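Synaptonemal complex protein 2 (Mus musculus, PDB 5IWZ) is a major component of the axial and lateral elements of meiotic synaptonemal complexes, required for SYCP3 insertion, chromosome synapsis and normal fertility. Local coordinates at residues K233-L238 against N250-I255; A160-S165 against S204-R209. All blocks are in the same frame, centred on the assembly; numbering follows the deposited sequence.

Interaction 1: residues K233-L238 against N250-I255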
loop_
_atom_site.group_PDB
_atom_site.type_symbol
_atom_site.label_atom_id
_atom_site.label_comp_id
_atom_site.label_asym_id
_atom_site.label_seq_id
_atom_site.Cartn_x
_atom_site.Cartn_y
_atom_site.Cartn_z
ATOM N N LYS A 233 22.691 2.819 -15.244
ATOM C CA LYS A 233 24.149 2.701 -15.182
ATOM C C LYS A 233 24.619 2.425 -13.752
ATOM O O LYS A 233 25.414 1.504 -13.515
ATOM C CB LYS A 233 24.809 3.965 -15.750
ATOM C CG LYS A 233 26.284 3.785 -16.141
ATOM C CD LYS A 233 26.734 4.796 -17.194
ATOM C CE LYS A 233 27.128 6.138 -16.582
ATOM N NZ LYS A 233 28.367 6.054 -15.757
ATOM N N ARG A 234 24.117 3.197 -12.786
ATOM C CA ARG A 234 24.516 3.018 -11.387
ATOM C C ARG A 234 24.231 1.603 -10.897
ATOM O O ARG A 234 25.043 1.011 -10.170
ATOM C CB ARG A 234 23.796 4.032 -10.493
ATOM C CG ARG A 234 24.283 5.464 -10.618
ATOM C CD ARG A 234 25.724 5.611 -10.127
ATOM N NE ARG A 234 25.850 5.330 -8.699
ATOM C CZ ARG A 234 27.003 5.323 -8.036
ATOM N NH1 ARG A 234 28.138 5.577 -8.675
ATOM N NH2 ARG A 234 27.026 5.063 -6.733
ATOM N N ARG A 235 23.081 1.044 -11.288
ATOM C CA ARG A 235 22.707 -0.292 -10.853
ATOM C C ARG A 235 23.707 -1.352 -11.300
ATOM O O ARG A 235 23.727 -2.446 -10.720
ATOM C CB ARG A 235 21.300 -0.633 -11.361
ATOM C CG ARG A 235 20.231 0.348 -10.874
ATOM C CD ARG A 235 18.823 -0.231 -10.858
ATOM N NE ARG A 235 18.352 -0.631 -12.183
ATOM C CZ ARG A 235 17.766 0.187 -13.054
ATOM N NH1 ARG A 235 17.580 1.469 -12.751
ATOM N NH2 ARG A 235 17.357 -0.283 -14.225
ATOM N N GLN A 236 24.550 -1.051 -12.301
ATOM C CA GLN A 236 25.566 -2.015 -12.714
ATOM C C GLN A 236 26.586 -2.258 -11.612
ATOM O O GLN A 236 27.190 -3.337 -11.550
ATOM C CB GLN A 236 26.261 -1.547 -13.994
ATOM C CG GLN A 236 25.363 -1.559 -15.217
ATOM C CD GLN A 236 24.684 -2.903 -15.410
ATOM O OE1 GLN A 236 25.347 -3.934 -15.536
ATOM N NE2 GLN A 236 23.350 -2.900 -15.412
ATOM N N GLU A 237 26.811 -1.270 -10.750
ATOM C CA GLU A 237 27.679 -1.419 -9.589
ATOM C C GLU A 237 26.904 -1.742 -8.323
ATOM O O GLU A 237 27.354 -2.573 -7.523
ATOM C CB GLU A 237 28.492 -0.143 -9.355
ATOM C CG GLU A 237 29.418 -0.234 -8.153
ATOM C CD GLU A 237 30.406 0.925 -8.072
ATOM O OE1 GLU A 237 30.976 1.150 -6.981
ATOM O OE2 GLU A 237 30.620 1.609 -9.096
ATOM N N LEU A 238 25.738 -1.103 -8.145
ATOM C CA LEU A 238 24.951 -1.270 -6.929
ATOM C C LEU A 238 24.366 -2.668 -6.818
ATOM O O LEU A 238 24.127 -3.147 -5.704
ATOM C CB LEU A 238 23.832 -0.225 -6.887
ATOM C CG LEU A 238 24.388 1.202 -6.737
ATOM C CD1 LEU A 238 23.389 2.267 -7.186
ATOM C CD2 LEU A 238 24.823 1.450 -5.301
ATOM N N ASN A 250 23.595 -10.481 -10.826
ATOM C CA ASN A 250 23.608 -10.503 -12.292
ATOM C C ASN A 250 22.214 -10.252 -12.871
ATOM O O ASN A 250 22.046 -9.447 -13.796
ATOM C CB ASN A 250 24.137 -11.852 -12.817
ATOM C CG ASN A 250 25.607 -12.090 -12.508
ATOM O OD1 ASN A 250 26.331 -11.182 -12.088
ATOM N ND2 ASN A 250 26.061 -13.328 -12.730
ATOM N N ALA A 251 21.204 -10.969 -12.375
ATOM C CA ALA A 251 19.848 -10.763 -12.888
ATOM C C ALA A 251 19.367 -9.331 -12.654
ATOM O O ALA A 251 18.728 -8.732 -13.531
ATOM C CB ALA A 251 18.876 -11.758 -12.251
ATOM N N PHE A 252 19.667 -8.767 -11.479
ATOM C CA PHE A 252 19.201 -7.420 -11.161
ATOM C C PHE A 252 19.724 -6.402 -12.165
ATOM O O PHE A 252 18.965 -5.561 -12.668
ATOM C CB PHE A 252 19.627 -7.036 -9.746
ATOM C CG PHE A 252 19.056 -5.729 -9.278
ATOM C CD1 PHE A 252 17.716 -5.637 -8.901
ATOM C CD2 PHE A 252 19.853 -4.590 -9.202
ATOM C CE1 PHE A 252 17.184 -4.431 -8.463
ATOM C CE2 PHE A 252 19.328 -3.384 -8.767
ATOM C CZ PHE A 252 17.990 -3.303 -8.398
ATOM N N LYS A 253 21.026 -6.477 -12.475
ATOM C CA LYS A 253 21.678 -5.570 -13.416
ATOM C C LYS A 253 21.066 -5.610 -14.818
ATOM O O LYS A 253 21.327 -4.699 -15.614
ATOM C CB LYS A 253 23.173 -5.912 -13.509
ATOM C CG LYS A 253 23.477 -6.925 -14.621
ATOM C CD LYS A 253 24.751 -7.719 -14.394
ATOM C CE LYS A 253 24.948 -8.757 -15.490
ATOM N NZ LYS A 253 25.003 -8.140 -16.839
ATOM N N GLU A 254 20.293 -6.646 -15.158
ATOM C CA GLU A 254 19.698 -6.742 -16.489
ATOM C C GLU A 254 18.336 -6.067 -16.602
ATOM O O GLU A 254 17.805 -5.967 -17.713
ATOM C CB GLU A 254 19.562 -8.216 -16.916
ATOM C CG GLU A 254 20.878 -8.952 -17.011
ATOM C CD GLU A 254 21.745 -8.427 -18.130
ATOM O OE1 GLU A 254 22.975 -8.573 -18.051
ATOM O OE2 GLU A 254 21.223 -7.861 -19.112
ATOM N N ILE A 255 17.764 -5.588 -15.500
ATOM C CA ILE A 255 16.468 -4.920 -15.581
ATOM C C ILE A 255 16.631 -3.609 -16.343
ATOM O O ILE A 255 17.396 -2.724 -15.933
ATOM C CB ILE A 255 15.874 -4.685 -14.186
ATOM C CG1 ILE A 255 15.710 -6.008 -13.432
ATOM C CG2 ILE A 255 14.549 -3.948 -14.292
ATOM C CD1 ILE A 255 15.229 -5.804 -11.999
#

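Interaction 2: residues A160-S165 against S204-R209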
loop_
_atom_site.group_PDB
_atom_site.type_symbol
_atom_site.label_atom_id
_atom_site.label_comp_id
_atom_site.label_asym_id
_atom_site.label_seq_id
_atom_site.Cartn_x
_atom_site.Cartn_y
_atom_site.Cartn_z
ATOM N N ALA A 160 12.069 2.903 5.600
ATOM C CA ALA A 160 12.226 2.258 6.898
ATOM C C ALA A 160 11.011 1.395 7.226
ATOM O O ALA A 160 11.158 0.261 7.705
ATOM C CB ALA A 160 12.463 3.313 7.987
ATOM N N LEU A 161 9.806 1.904 6.938
ATOM C CA LEU A 161 8.575 1.156 7.191
ATOM C C LEU A 161 8.512 -0.116 6.359
ATOM O O LEU A 161 8.044 -1.161 6.834
ATOM C CB LEU A 161 7.362 2.037 6.886
ATOM C CG LEU A 161 5.960 1.561 7.273
ATOM C CD1 LEU A 161 5.829 1.469 8.789
ATOM C CD2 LEU A 161 4.886 2.492 6.714
ATOM N N VAL A 162 8.945 -0.034 5.100
ATOM C CA VAL A 162 8.879 -1.177 4.199
ATOM C C VAL A 162 9.904 -2.234 4.596
ATOM O O VAL A 162 9.656 -3.435 4.447
ATOM C CB VAL A 162 9.056 -0.697 2.744
ATOM C CG1 VAL A 162 9.281 -1.861 1.808
ATOM C CG2 VAL A 162 7.815 0.072 2.287
ATOM N N ILE A 163 11.044 -1.813 5.143
ATOM C CA ILE A 163 12.072 -2.747 5.587
ATOM C C ILE A 163 11.712 -3.443 6.895
ATOM O O ILE A 163 12.246 -4.523 7.182
ATOM C CB ILE A 163 13.402 -1.983 5.729
ATOM C CG1 ILE A 163 13.947 -1.586 4.356
ATOM C CG2 ILE A 163 14.440 -2.776 6.490
ATOM C CD1 ILE A 163 15.062 -0.543 4.452
ATOM N N ASP A 164 10.836 -2.850 7.708
ATOM C CA ASP A 164 10.578 -3.338 9.062
ATOM C C ASP A 164 9.640 -4.538 8.963
ATOM O O ASP A 164 8.457 -4.389 8.635
ATOM C CB ASP A 164 9.990 -2.217 9.927
ATOM C CG ASP A 164 9.806 -2.607 11.413
ATOM O OD1 ASP A 164 9.823 -3.806 11.757
ATOM O OD2 ASP A 164 9.621 -1.689 12.250
ATOM N N SER A 165 10.164 -5.734 9.252
ATOM C CA SER A 165 9.367 -6.947 9.091
ATOM C C SER A 165 8.225 -7.034 10.088
ATOM O O SER A 165 7.329 -7.861 9.902
ATOM C CB SER A 165 10.253 -8.192 9.207
ATOM O OG SER A 165 10.714 -8.389 10.532
ATOM N N SER A 204 20.200 -0.417 0.545
ATOM C CA SER A 204 20.839 -1.720 0.675
ATOM C C SER A 204 19.950 -2.683 1.460
ATOM O O SER A 204 19.794 -3.855 1.081
ATOM C CB SER A 204 22.208 -1.560 1.339
ATOM O OG SER A 204 22.955 -2.746 1.192
ATOM N N ASN A 205 19.335 -2.201 2.546
ATOM C CA ASN A 205 18.429 -3.065 3.301
ATOM C C ASN A 205 17.152 -3.361 2.522
ATOM O O ASN A 205 16.523 -4.401 2.746
ATOM C CB ASN A 205 18.108 -2.442 4.654
ATOM C CG ASN A 205 19.362 -2.179 5.474
ATOM O OD1 ASN A 205 20.328 -2.938 5.409
ATOM N ND2 ASN A 205 19.358 -1.096 6.228
ATOM N N MET A 206 16.757 -2.470 1.611
ATOM C CA MET A 206 15.614 -2.758 0.756
ATOM C C MET A 206 15.914 -3.918 -0.183
ATOM O O MET A 206 15.099 -4.840 -0.322
ATOM C CB MET A 206 15.220 -1.508 -0.022
ATOM C CG MET A 206 14.724 -0.388 0.882
ATOM S SD MET A 206 14.098 0.984 -0.072
ATOM C CE MET A 206 12.349 0.533 -0.080
ATOM N N GLY A 207 17.094 -3.897 -0.820
ATOM C CA GLY A 207 17.508 -5.027 -1.646
ATOM C C GLY A 207 17.483 -6.343 -0.891
ATOM O O GLY A 207 16.918 -7.332 -1.364
ATOM N N GLU A 208 18.121 -6.377 0.288
ATOM C CA GLU A 208 18.061 -7.554 1.155
ATOM C C GLU A 208 16.625 -7.982 1.387
ATOM O O GLU A 208 16.303 -9.181 1.403
ATOM C CB GLU A 208 18.700 -7.253 2.511
ATOM C CG GLU A 208 20.186 -7.493 2.621
ATOM C CD GLU A 208 20.668 -7.383 4.065
ATOM O OE1 GLU A 208 19.954 -7.838 4.983
ATOM O OE2 GLU A 208 21.759 -6.830 4.311
ATOM N N ARG A 209 15.747 -6.994 1.565
ATOM C CA ARG A 209 14.373 -7.255 1.964
ATOM C C ARG A 209 13.580 -7.943 0.857
ATOM O O ARG A 209 12.700 -8.755 1.151
ATOM C CB ARG A 209 13.717 -5.943 2.388
ATOM C CG ARG A 209 12.216 -5.981 2.506
ATOM C CD ARG A 209 11.798 -6.701 3.719
ATOM N NE ARG A 209 10.462 -6.269 4.097
ATOM C CZ ARG A 209 9.691 -6.894 4.975
ATOM N NH1 ARG A 209 10.121 -8.008 5.570
ATOM N NH2 ARG A 209 8.524 -6.402 5.218
#

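Interaction 1: residues K233-L238 against N250-I255
Arg235 and Gln236, neighbours on helix 232-242, reach across to the last turn of helix 246-253 and the residues just after it, where each donates to a backbone carbonyl. Long polar side chains suit this, because carbonyls near a helix end need donors that the helix itself may not supply.

The tight, buried part belongs to Arg235. Its CD packs 3.8 Å from CE2 of Phe252, the two side chains crossing at about a right angle, with guanidinium and ring planes 78° apart. A bend at chi3 (-62°) turns NE off the line of the aliphatic chain, and NH2 donates to O of Ile255 at 3.0 Å. The oxygen lies in the guanidinium plane, while the nitrogen sits well above the carbonyl plane of Ile255. The same NH2 also forms a salt bridge with Asp257, which probably balances the buried charge and fixes the rotation of the group.

Towards the more exposed side, Gln236 bends at chi2 (-52°), and its NE2 donates to O of Lys253 at 2.7 Å. NE2 lies in the carbonyl plane of Lys253, on a lone pair, and the oxygen lies in the amide plane of Gln236. OE1 rests against CB and CG of Lys253, 3.6 Å from CG, so the lysine contributes its aliphatic part. Its end leads away from Gln236. An alanine in place of Gln236 would probably leave the Lys253 carbonyl without this amide donor and uncover the lysine methylenes.

The contact packs consecutive helices together in the helical part of this N-terminal fragment. Phe252 meets Phe243 beyond the first helix and Phe267 of helix 260-274 edge-to-face, Ile255 packs on Phe260 and Phe267, and on helix 216-229 Arg235 touches Cys227 and Ile255 touches Val223.

Interaction 2: residues A160-S165 against S204-R209
Ile163 and Met206 bring their backbones closest, CA to CA 6.0 Å, where the C-terminal end of helix 144-163 meets helix 197-212 and the chain turns out of helical geometry at Asp164.

Arg209 supplies the polar half. CG stands anti to the backbone N (chi1 166°); beyond it the chain bends at chi2, and NE donates to O of Val162 at 3.0 Å. That bond lies in the carbonyl plane, but the oxygen is tilted 30° from the guanidinium plane; NH2 adds a weak bond to the same oxygen at 3.3 Å. One face of the guanidinium lies below O of Ile163, offset toward the rim, and NH1 rests 3.6 Å from CB of Ser165. An arginine fits here, since its positive charge would be favoured by the carbonyls gathered at a helix C-terminus.

The apolar half is carried by Ile163, whose CD1 touches both CG of Met206 and CB of Asn205, 3.6 Å from each. Ile163 and Met206 cross at about a right angle; the flexible methionine bends at chi3 (95°) and brings CE to 4.3 Å from CG1 of Val162.

Residues 160-165 belong to the armadillo-repeat-like region, its successive helices packed side by side. Helix 216-229 covers the buried side, with Ile222 touching Val162, Met206 and Arg209; from helix 169-185, Leu176 packs against Val162, and Gln172 against Arg209.

Interactions 1 and 2 follow one another along the chain, 160-165/204-209 closing before 233-238/250-255 opens, and lie on the same side of the chain's centre. Their centres are 19 Å apart and their nearest atoms about 7 Å, so they do not touch. Helix 216-229 links them: Ile222 and Leu226 pack against interaction 2, while Val223 and Cys227 pack against interaction 1. In both, an arginine reaches a main-chain carbonyl near the end of a partner helix, but interaction 1 joins consecutive helices and interaction 2 spans helix 169-185. The centre of interaction 1 lies about 26 Å from the centre of the chain, that of interaction 2 about 15 Å.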